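Local structure of glycosyl hydrolase, family 38 (Enterococcus faecalis, 5KBP) at residues Tyr90-Ile98 and Leu348-Cys357; Ala297-Gln308 and Phe731-Glu739. The protein is probably an alpha-mannosidase of glycoside hydrolase family 38 that cleaves alpha-linked mannose from carbohydrate substrates. All blocks are in the same frame, centred on the assembly; numbering follows the deposited sequence.

Contact 1. Residues Tyr90-Ile98 and Leu348-Cys357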
loop_
_atom_site.group_PDB
_atom_site.type_symbol
_atom_site.label_atom_id
_atom_site.label_comp_id
_atom_site.label_asym_id
_atom_site.label_seq_id
_atom_site.Cartn_x
_atom_site.Cartn_y
_atom_site.Cartn_z
ATOM N N TYR A 90 6.949 12.272 16.646
ATOM C CA TYR A 90 7.033 11.936 15.230
ATOM C C TYR A 90 5.663 12.033 14.570
ATOM O O TYR A 90 5.526 12.614 13.488
ATOM C CB TYR A 90 7.624 10.534 15.066
ATOM C CG TYR A 90 7.692 10.035 13.640
ATOM C CD1 TYR A 90 8.604 10.568 12.737
ATOM C CD2 TYR A 90 6.853 9.020 13.201
ATOM C CE1 TYR A 90 8.670 10.108 11.432
ATOM C CE2 TYR A 90 6.912 8.554 11.901
ATOM C CZ TYR A 90 7.822 9.102 11.021
ATOM O OH TYR A 90 7.882 8.639 9.726
ATOM N N ILE A 91 4.639 11.478 15.215
ATOM C CA ILE A 91 3.256 11.596 14.774
ATOM C C ILE A 91 2.389 11.873 15.996
ATOM O O ILE A 91 2.815 11.707 17.141
ATOM C CB ILE A 91 2.764 10.333 14.032
ATOM C CG1 ILE A 91 3.170 9.064 14.790
ATOM C CG2 ILE A 91 3.308 10.299 12.613
ATOM C CD1 ILE A 91 2.126 8.553 15.761
ATOM N N LEU A 92 1.157 12.304 15.738
ATOM C CA LEU A 92 0.158 12.495 16.783
ATOM C C LEU A 92 -0.686 11.229 16.859
ATOM O O LEU A 92 -1.519 10.977 15.983
ATOM C CB LEU A 92 -0.707 13.719 16.498
ATOM C CG LEU A 92 0.011 15.063 16.380
ATOM C CD1 LEU A 92 -1.006 16.197 16.339
ATOM C CD2 LEU A 92 1.005 15.253 17.517
ATOM N N GLN A 93 -0.475 10.436 17.903
ATOM C CA GLN A 93 -1.027 9.094 17.986
ATOM C C GLN A 93 -2.311 9.064 18.805
ATOM O O GLN A 93 -2.700 10.040 19.450
ATOM C CB GLN A 93 -0.005 8.133 18.604
ATOM C CG GLN A 93 0.072 8.201 20.127
ATOM C CD GLN A 93 0.861 9.393 20.638
ATOM O OE1 GLN A 93 1.142 10.334 19.895
ATOM N NE2 GLN A 93 1.229 9.353 21.913
ATOM N N ASP A 94 -2.971 7.910 18.766
ATOM C CA ASP A 94 -3.977 7.559 19.756
ATOM C C ASP A 94 -3.276 6.879 20.923
ATOM O O ASP A 94 -2.490 5.947 20.722
ATOM C CB ASP A 94 -5.043 6.639 19.163
ATOM C CG ASP A 94 -6.119 6.274 20.170
ATOM O OD1 ASP A 94 -5.905 5.325 20.954
ATOM O OD2 ASP A 94 -7.174 6.942 20.185
ATOM N N ASP A 95 -3.558 7.347 22.139
ATOM C CA ASP A 95 -2.801 6.892 23.301
ATOM C C ASP A 95 -3.044 5.416 23.591
ATOM O O ASP A 95 -2.097 4.630 23.698
ATOM C CB ASP A 95 -3.149 7.748 24.519
ATOM C CG ASP A 95 -2.336 9.027 24.582
ATOM O OD1 ASP A 95 -1.322 9.120 23.860
ATOM O OD2 ASP A 95 -2.704 9.935 25.359
ATOM N N PHE A 96 -4.311 5.017 23.711
ATOM C CA PHE A 96 -4.632 3.685 24.209
ATOM C C PHE A 96 -4.530 2.594 23.151
ATOM O O PHE A 96 -4.367 1.423 23.510
ATOM C CB PHE A 96 -6.041 3.677 24.809
ATOM C CG PHE A 96 -6.181 4.523 26.042
ATOM C CD1 PHE A 96 -5.627 4.113 27.244
ATOM C CD2 PHE A 96 -6.873 5.722 26.003
ATOM C CE1 PHE A 96 -5.753 4.886 28.383
ATOM C CE2 PHE A 96 -7.005 6.500 27.140
ATOM C CZ PHE A 96 -6.444 6.080 28.330
ATOM N N LEU A 97 -4.616 2.936 21.868
ATOM C CA LEU A 97 -4.693 1.927 20.819
ATOM C C LEU A 97 -3.335 1.511 20.264
ATOM O O LEU A 97 -3.288 0.662 19.368
ATOM C CB LEU A 97 -5.589 2.417 19.678
ATOM C CG LEU A 97 -7.083 2.411 20.004
ATOM C CD1 LEU A 97 -7.902 2.841 18.800
ATOM C CD2 LEU A 97 -7.502 1.030 20.478
ATOM N N ILE A 98 -2.238 2.076 20.761
ATOM C CA ILE A 98 -0.907 1.628 20.374
ATOM C C ILE A 98 -0.184 1.129 21.619
ATOM O O ILE A 98 -0.527 1.478 22.751
ATOM C CB ILE A 98 -0.088 2.726 19.665
ATOM C CG1 ILE A 98 0.324 3.822 20.647
ATOM C CG2 ILE A 98 -0.881 3.316 18.512
ATOM C CD1 ILE A 98 1.247 4.853 20.035
ATOM N N LEU A 348 4.770 3.537 12.741
ATOM C CA LEU A 348 4.212 4.749 13.332
ATOM C C LEU A 348 3.332 5.520 12.358
ATOM O O LEU A 348 2.474 6.292 12.799
ATOM C CB LEU A 348 5.335 5.651 13.848
ATOM C CG LEU A 348 6.036 5.179 15.123
ATOM C CD1 LEU A 348 7.224 6.067 15.442
ATOM C CD2 LEU A 348 5.064 5.158 16.289
ATOM N N GLN A 349 3.524 5.335 11.050
ATOM C CA GLN A 349 2.667 5.995 10.073
ATOM C C GLN A 349 1.251 5.431 10.072
ATOM O O GLN A 349 0.352 6.054 9.500
ATOM C CB GLN A 349 3.282 5.891 8.676
ATOM C CG GLN A 349 4.522 6.753 8.489
ATOM C CD GLN A 349 5.285 6.427 7.221
ATOM O OE1 GLN A 349 4.728 5.888 6.264
ATOM N NE2 GLN A 349 6.575 6.747 7.211
ATOM N N ASN A 350 1.039 4.270 10.688
ATOM C CA ASN A 350 -0.297 3.741 10.930
ATOM C C ASN A 350 -0.844 4.145 12.292
ATOM O O ASN A 350 -1.966 3.758 12.633
ATOM C CB ASN A 350 -0.299 2.213 10.818
ATOM C CG ASN A 350 -0.306 1.735 9.383
ATOM O OD1 ASN A 350 -0.575 2.505 8.464
ATOM N ND2 ASN A 350 -0.020 0.454 9.183
ATOM N N HIS A 351 -0.083 4.911 13.068
ATOM C CA HIS A 351 -0.469 5.278 14.424
ATOM C C HIS A 351 -1.080 6.671 14.611
ATOM O O HIS A 351 -1.465 6.987 15.743
ATOM C CB HIS A 351 0.741 5.141 15.347
ATOM C CG HIS A 351 1.105 3.720 15.650
ATOM N ND1 HIS A 351 2.235 3.374 16.359
ATOM C CD2 HIS A 351 0.480 2.559 15.344
ATOM C CE1 HIS A 351 2.292 2.059 16.474
ATOM N NE2 HIS A 351 1.239 1.540 15.868
ATOM N N PRO A 352 -1.190 7.542 13.594
ATOM C CA PRO A 352 -2.030 8.733 13.782
ATOM C C PRO A 352 -3.446 8.328 14.164
ATOM O O PRO A 352 -3.968 7.318 13.687
ATOM C CB PRO A 352 -1.979 9.424 12.417
ATOM C CG PRO A 352 -0.648 9.073 11.898
ATOM C CD PRO A 352 -0.410 7.654 12.344
ATOM N N HIS A 353 -4.062 9.124 15.044
ATOM C CA HIS A 353 -5.293 8.683 15.698
ATOM C C HIS A 353 -6.380 8.340 14.686
ATOM O O HIS A 353 -7.075 7.332 14.838
ATOM C CB HIS A 353 -5.781 9.740 16.694
ATOM C CG HIS A 353 -6.044 11.083 16.085
ATOM N ND1 HIS A 353 -5.036 11.972 15.781
ATOM C CD2 HIS A 353 -7.202 11.696 15.745
ATOM C CE1 HIS A 353 -5.561 13.070 15.269
ATOM N NE2 HIS A 353 -6.873 12.928 15.236
ATOM N N ASP A 354 -6.525 9.142 13.630
ATOM C CA ASP A 354 -7.519 8.819 12.611
ATOM C C ASP A 354 -7.183 7.539 11.853
ATOM O O ASP A 354 -8.089 6.905 11.302
ATOM C CB ASP A 354 -7.672 9.983 11.635
ATOM C CG ASP A 354 -8.371 11.172 12.259
ATOM O OD1 ASP A 354 -9.047 10.988 13.293
ATOM O OD2 ASP A 354 -8.255 12.289 11.713
ATOM N N SER A 355 -5.911 7.141 11.824
ATOM C CA SER A 355 -5.531 5.903 11.150
ATOM C C SER A 355 -5.863 4.682 12.002
ATOM O O SER A 355 -6.664 3.830 11.603
ATOM C CB SER A 355 -4.039 5.929 10.807
ATOM O OG SER A 355 -3.744 6.948 9.869
ATOM N N ILE A 356 -5.262 4.593 13.191
ATOM C CA ILE A 356 -5.367 3.377 13.991
ATOM C C ILE A 356 -6.762 3.222 14.590
ATOM O O ILE A 356 -7.214 2.098 14.836
ATOM C CB ILE A 356 -4.271 3.360 15.075
ATOM C CG1 ILE A 356 -4.245 2.014 15.801
ATOM C CG2 ILE A 356 -4.461 4.512 16.053
ATOM C CD1 ILE A 356 -3.949 0.836 14.892
ATOM N N CYS A 357 -7.475 4.328 14.823
ATOM C CA CYS A 357 -8.836 4.218 15.339
ATOM C C CYS A 357 -9.795 3.622 14.318
ATOM O O CYS A 357 -10.904 3.221 14.689
ATOM C CB CYS A 357 -9.356 5.583 15.789
ATOM S SG CYS A 357 -8.592 6.225 17.297
#
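Between I91 and D94 the 90-98 loop passes close to the turn L348-H351 and the start of the short helix that follows, with the CA atoms of Q93 and P352 4.3 Å apart. H353 N, in the first turn of helix 353-356, donates to L92 O at 3.3 Å and so docks the loop against the helix start. Two CA-H...O contacts accompany it: P352 CA meets the same L92 O, and Q93 CA faces H351 O at 3.1 Å. P352 is the N-cap residue of the helix, and its own O accepts from both S355 N and I356 N.

The imidazole of H351 takes I98 CG2 over one face, 3.5 Å from the ring centroid and 14° off the normal, a CH-pi contact; a chi1 of 71° sets CG2 anti to the carbonyl carbon of I98, and from there it reaches the ring face. H351 NE2 is bonded to N310 of helix 304-332, which helps fix the ring's rotation. The I98-H351 contact joins the loop leading into helix 100-117 of the N-terminal domain to the middle domain of the family 38 fold.

I91 CD1 rests on H351 CB at 3.7 Å, while CG1 lies against L348 O. At one end, Y90 CD2 packs obliquely on L348 CD1, and Y90 OH accepts a weak but straight bond from Q349 NE2, ring and amide nearly coplanar. At the other, D94 OD1 closes an Asx motif on L97 N, whereas OD2 approaches C357 SG at 3.3 Å; L97 CD1 touches that sulfur too.

Contact 2. Residues Ala297-Gln308 and Phe731-Glu739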
loop_
_atom_site.group_PDB
_atom_site.type_symbol
_atom_site.label_atom_id
_atom_site.label_comp_id
_atom_site.label_asym_id
_atom_site.label_seq_id
_atom_site.Cartn_x
_atom_site.Cartn_y
_atom_site.Cartn_z
ATOM N N ALA A 297 -14.776 5.980 22.387
ATOM C CA ALA A 297 -14.065 4.782 22.820
ATOM C C ALA A 297 -14.345 3.597 21.907
ATOM O O ALA A 297 -13.532 2.668 21.836
ATOM C CB ALA A 297 -14.444 4.431 24.257
ATOM N N ASN A 298 -15.479 3.607 21.200
ATOM C CA ASN A 298 -15.814 2.518 20.289
ATOM C C ASN A 298 -14.914 2.469 19.060
ATOM O O ASN A 298 -15.079 1.567 18.232
ATOM C CB ASN A 298 -17.279 2.622 19.862
ATOM C CG ASN A 298 -18.233 2.361 21.007
ATOM O OD1 ASN A 298 -19.100 3.180 21.308
ATOM N ND2 ASN A 298 -18.070 1.218 21.661
ATOM N N THR A 299 -13.977 3.408 18.915
ATOM C CA THR A 299 -12.975 3.288 17.863
ATOM C C THR A 299 -12.067 2.088 18.093
ATOM O O THR A 299 -11.486 1.559 17.139
ATOM C CB THR A 299 -12.141 4.566 17.776
ATOM O OG1 THR A 299 -11.577 4.860 19.061
ATOM C CG2 THR A 299 -12.997 5.740 17.323
ATOM N N SER A 300 -11.940 1.642 19.344
ATOM C CA SER A 300 -11.099 0.495 19.659
ATOM C C SER A 300 -11.602 -0.793 19.018
ATOM O O SER A 300 -10.812 -1.723 18.822
ATOM C CB SER A 300 -11.003 0.327 21.178
ATOM O OG SER A 300 -12.284 0.399 21.780
ATOM N N SER A 301 -12.891 -0.871 18.686
ATOM C CA SER A 301 -13.453 -2.043 18.030
ATOM C C SER A 301 -13.705 -1.835 16.543
ATOM O O SER A 301 -14.044 -2.799 15.848
ATOM C CB SER A 301 -14.764 -2.458 18.713
ATOM O OG SER A 301 -15.749 -1.447 18.591
ATOM N N ALA A 302 -13.555 -0.611 16.043
ATOM C CA ALA A 302 -13.747 -0.349 14.623
ATOM C C ALA A 302 -12.599 -0.941 13.818
ATOM O O ALA A 302 -11.427 -0.723 14.139
ATOM C CB ALA A 302 -13.848 1.154 14.374
ATOM N N ARG A 303 -12.940 -1.686 12.765
ATOM C CA ARG A 303 -11.968 -2.338 11.886
ATOM C C ARG A 303 -10.922 -3.104 12.702
ATOM O O ARG A 303 -9.754 -2.728 12.792
ATOM C CB ARG A 303 -11.301 -1.314 10.963
ATOM C CG ARG A 303 -12.263 -0.532 10.083
ATOM C CD ARG A 303 -11.514 0.484 9.238
ATOM N NE ARG A 303 -12.399 1.297 8.409
ATOM C CZ ARG A 303 -12.632 1.076 7.118
ATOM N NH1 ARG A 303 -12.047 0.060 6.496
ATOM N NH2 ARG A 303 -13.449 1.876 6.446
ATOM N N VAL A 304 -11.388 -4.207 13.293
ATOM C CA VAL A 304 -10.566 -4.959 14.240
ATOM C C VAL A 304 -9.312 -5.512 13.571
ATOM O O VAL A 304 -8.291 -5.731 14.236
ATOM C CB VAL A 304 -11.406 -6.078 14.891
ATOM C CG1 VAL A 304 -11.883 -7.073 13.841
ATOM C CG2 VAL A 304 -10.622 -6.774 15.996
ATOM N N TYR A 305 -9.356 -5.732 12.254
ATOM C CA TYR A 305 -8.187 -6.260 11.558
ATOM C C TYR A 305 -7.008 -5.297 11.632
ATOM O O TYR A 305 -5.851 -5.734 11.628
ATOM C CB TYR A 305 -8.533 -6.576 10.102
ATOM C CG TYR A 305 -9.021 -5.391 9.297
ATOM C CD1 TYR A 305 -10.371 -5.070 9.246
ATOM C CD2 TYR A 305 -8.134 -4.603 8.573
ATOM C CE1 TYR A 305 -10.824 -3.994 8.506
ATOM C CE2 TYR A 305 -8.577 -3.524 7.831
ATOM C CZ TYR A 305 -9.923 -3.225 7.801
ATOM O OH TYR A 305 -10.369 -2.152 7.063
ATOM N N LEU A 306 -7.278 -3.992 11.696
ATOM C CA LEU A 306 -6.207 -3.026 11.915
ATOM C C LEU A 306 -5.558 -3.234 13.277
ATOM O O LEU A 306 -4.328 -3.226 13.403
ATOM C CB LEU A 306 -6.752 -1.600 11.797
ATOM C CG LEU A 306 -7.297 -1.138 10.448
ATOM C CD1 LEU A 306 -7.930 0.235 10.585
ATOM C CD2 LEU A 306 -6.199 -1.116 9.400
ATOM N N LYS A 307 -6.379 -3.419 14.316
ATOM C CA LYS A 307 -5.846 -3.617 15.659
ATOM C C LYS A 307 -5.098 -4.939 15.766
ATOM O O LYS A 307 -4.095 -5.034 16.483
ATOM C CB LYS A 307 -6.975 -3.558 16.691
ATOM C CG LYS A 307 -7.395 -2.153 17.107
ATOM C CD LYS A 307 -8.205 -1.447 16.036
ATOM C CE LYS A 307 -8.772 -0.143 16.564
ATOM N NZ LYS A 307 -9.524 0.595 15.513
ATOM N N GLN A 308 -5.573 -5.972 15.066
ATOM C CA GLN A 308 -4.884 -7.257 15.087
ATOM C C GLN A 308 -3.519 -7.158 14.417
ATOM O O GLN A 308 -2.522 -7.671 14.939
ATOM C CB GLN A 308 -5.744 -8.324 14.411
ATOM C CG GLN A 308 -6.992 -8.694 15.193
ATOM C CD GLN A 308 -7.825 -9.756 14.503
ATOM O OE1 GLN A 308 -7.954 -9.763 13.279
ATOM N NE2 GLN A 308 -8.392 -10.663 15.287
ATOM N N PHE A 731 -7.305 -12.272 28.622
ATOM C CA PHE A 731 -6.316 -11.663 27.748
ATOM C C PHE A 731 -6.702 -11.870 26.289
ATOM O O PHE A 731 -7.531 -12.722 25.959
ATOM C CB PHE A 731 -4.908 -12.214 28.020
ATOM C CG PHE A 731 -4.804 -13.712 27.952
ATOM C CD1 PHE A 731 -5.021 -14.487 29.079
ATOM C CD2 PHE A 731 -4.455 -14.343 26.768
ATOM C CE1 PHE A 731 -4.913 -15.865 29.024
ATOM C CE2 PHE A 731 -4.345 -15.721 26.706
ATOM C CZ PHE A 731 -4.572 -16.482 27.836
ATOM N N ASN A 732 -6.091 -11.070 25.416
ATOM C CA ASN A 732 -6.497 -11.015 24.018
ATOM C C ASN A 732 -5.322 -10.552 23.167
ATOM O O ASN A 732 -4.279 -10.139 23.680
ATOM C CB ASN A 732 -7.694 -10.076 23.831
ATOM C CG ASN A 732 -7.323 -8.617 24.026
ATOM O OD1 ASN A 732 -6.988 -7.919 23.069
ATOM N ND2 ASN A 732 -7.377 -8.150 25.269
ATOM N N GLU A 733 -5.514 -10.622 21.850
ATOM C CA GLU A 733 -4.550 -10.123 20.868
ATOM C C GLU A 733 -5.306 -9.228 19.890
ATOM O O GLU A 733 -5.916 -9.720 18.936
ATOM C CB GLU A 733 -3.850 -11.265 20.138
ATOM C CG GLU A 733 -3.051 -12.193 21.031
ATOM C CD GLU A 733 -2.304 -13.247 20.241
ATOM O OE1 GLU A 733 -2.209 -13.102 19.005
ATOM O OE2 GLU A 733 -1.815 -14.219 20.852
ATOM N N GLY A 734 -5.265 -7.920 20.124
ATOM C CA GLY A 734 -5.901 -6.978 19.227
ATOM C C GLY A 734 -7.382 -6.775 19.443
ATOM O O GLY A 734 -8.025 -6.107 18.625
ATOM N N LEU A 735 -7.950 -7.331 20.514
ATOM C CA LEU A 735 -9.360 -7.135 20.846
ATOM C C LEU A 735 -9.414 -6.085 21.952
ATOM O O LEU A 735 -9.523 -6.388 23.139
ATOM C CB LEU A 735 -10.004 -8.453 21.266
ATOM C CG LEU A 735 -9.594 -9.696 20.468
ATOM C CD1 LEU A 735 -10.320 -10.931 20.986
ATOM C CD2 LEU A 735 -9.845 -9.504 18.977
ATOM N N ASN A 736 -9.338 -4.822 21.537
ATOM C CA ASN A 736 -9.019 -3.723 22.438
ATOM C C ASN A 736 -10.241 -3.038 23.042
ATOM O O ASN A 736 -10.071 -2.108 23.839
ATOM C CB ASN A 736 -8.160 -2.688 21.704
ATOM C CG ASN A 736 -6.865 -3.279 21.178
ATOM O OD1 ASN A 736 -6.592 -3.238 19.980
ATOM N ND2 ASN A 736 -6.065 -3.840 22.076
ATOM N N GLU A 737 -11.455 -3.459 22.698
ATOM C CA GLU A 737 -12.665 -2.919 23.306
ATOM C C GLU A 737 -13.275 -3.957 24.235
ATOM O O GLU A 737 -13.451 -5.118 23.846
ATOM C CB GLU A 737 -13.693 -2.501 22.252
ATOM C CG GLU A 737 -14.872 -1.735 22.842
ATOM C CD GLU A 737 -16.010 -1.560 21.861
ATOM O OE1 GLU A 737 -16.943 -2.390 21.874
ATOM O OE2 GLU A 737 -15.970 -0.596 21.071
ATOM N N TYR A 738 -13.602 -3.537 25.455
ATOM C CA TYR A 738 -14.247 -4.405 26.427
ATOM C C TYR A 738 -15.266 -3.596 27.215
ATOM O O TYR A 738 -15.302 -2.363 27.151
ATOM C CB TYR A 738 -13.229 -5.048 27.380
ATOM C CG TYR A 738 -12.731 -4.113 28.460
ATOM C CD1 TYR A 738 -11.691 -3.230 28.213
ATOM C CD2 TYR A 738 -13.302 -4.114 29.728
ATOM C CE1 TYR A 738 -11.230 -2.375 29.194
ATOM C CE2 TYR A 738 -12.851 -3.258 30.714
ATOM C CZ TYR A 738 -11.813 -2.392 30.442
ATOM O OH TYR A 738 -11.359 -1.540 31.421
ATOM N N GLU A 739 -16.095 -4.309 27.972
ATOM C CA GLU A 739 -17.048 -3.683 28.877
ATOM C C GLU A 739 -17.331 -4.639 30.024
ATOM O O GLU A 739 -17.565 -5.830 29.797
ATOM C CB GLU A 739 -18.350 -3.315 28.156
ATOM C CG GLU A 739 -19.416 -2.736 29.074
ATOM C CD GLU A 739 -20.653 -2.281 28.324
ATOM O OE1 GLU A 739 -21.362 -1.389 28.835
ATOM O OE2 GLU A 739 -20.915 -2.812 27.225
HETATM O O HOH W 1 -10.095 -4.494 18.365
#
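The carboxylate of E737 enters between N298 and S301, and a single oxygen, OE2, is gripped from opposite faces of its plane. N298 ND2 donates to E737 OE2 at 2.8 Å, almost straight (173°) and within its own amide plane, and S301 OG donates to the same OE2 at 2.6 Å from the other face. Both donors lie well out of the carboxylate plane, one on each side, while OE1 is bonded to T749 of strand 745-753. With CG anti to the backbone N (chi1 -171°) and the chain extended beyond it, E737 reaches well into the 3-10 segment 297-299 and the turn after it. S300 OG sits alongside the glutamate's aliphatic stem, 3.3 Å from E737 CB, while donating a hydrogen bond to A297 O.

Strand 737-740 and strand 727-732 belong to the beta-rich C-terminal part of the family 38 fold, and the loop between them meets the start of helix 304-332 of the middle domain. Q308 CA and G734 CA are 4.3 Å apart; G734, without a side chain, lets the backbones come this close, and a CB here would point at the helix. K307 crosses N736, its CG 3.2 Å from N736 OD1; the amide nitrogen of N736 is bonded outside the two segments, and Q715 pairs with its backbone. The lysine bends at chi2 (74°), turning NZ back to T299 O and A302 O and so tying the helix to the preceding turn. V304 CG2 and Q308 NE2 both approach L735 CD2, V304 at 4.1 Å. A water lies within hydrogen-bonding distance of S300 O and G734 O and accepts a longer bond from N736 N.

Overall arrangement
Contacts 1 and 2 meet directly at K307, whose NZ probably donates to I356 O at 2.8 Å, and where C357 CB packs on T299 CB at 3.6 Å. Their centres lie 14 Å apart, about 9 and 10 Å from the centre of the chain, and their segments alternate along the sequence. Residues 348-357 and 297-308 both lie in the middle family region; across from them, 90-98 belongs to the N-terminal region and 731-739 to the C-terminal one. N310, the partner of H351, lies further along the helix that begins in 297-308. Both contacts are away from the annotated calcium-binding positions.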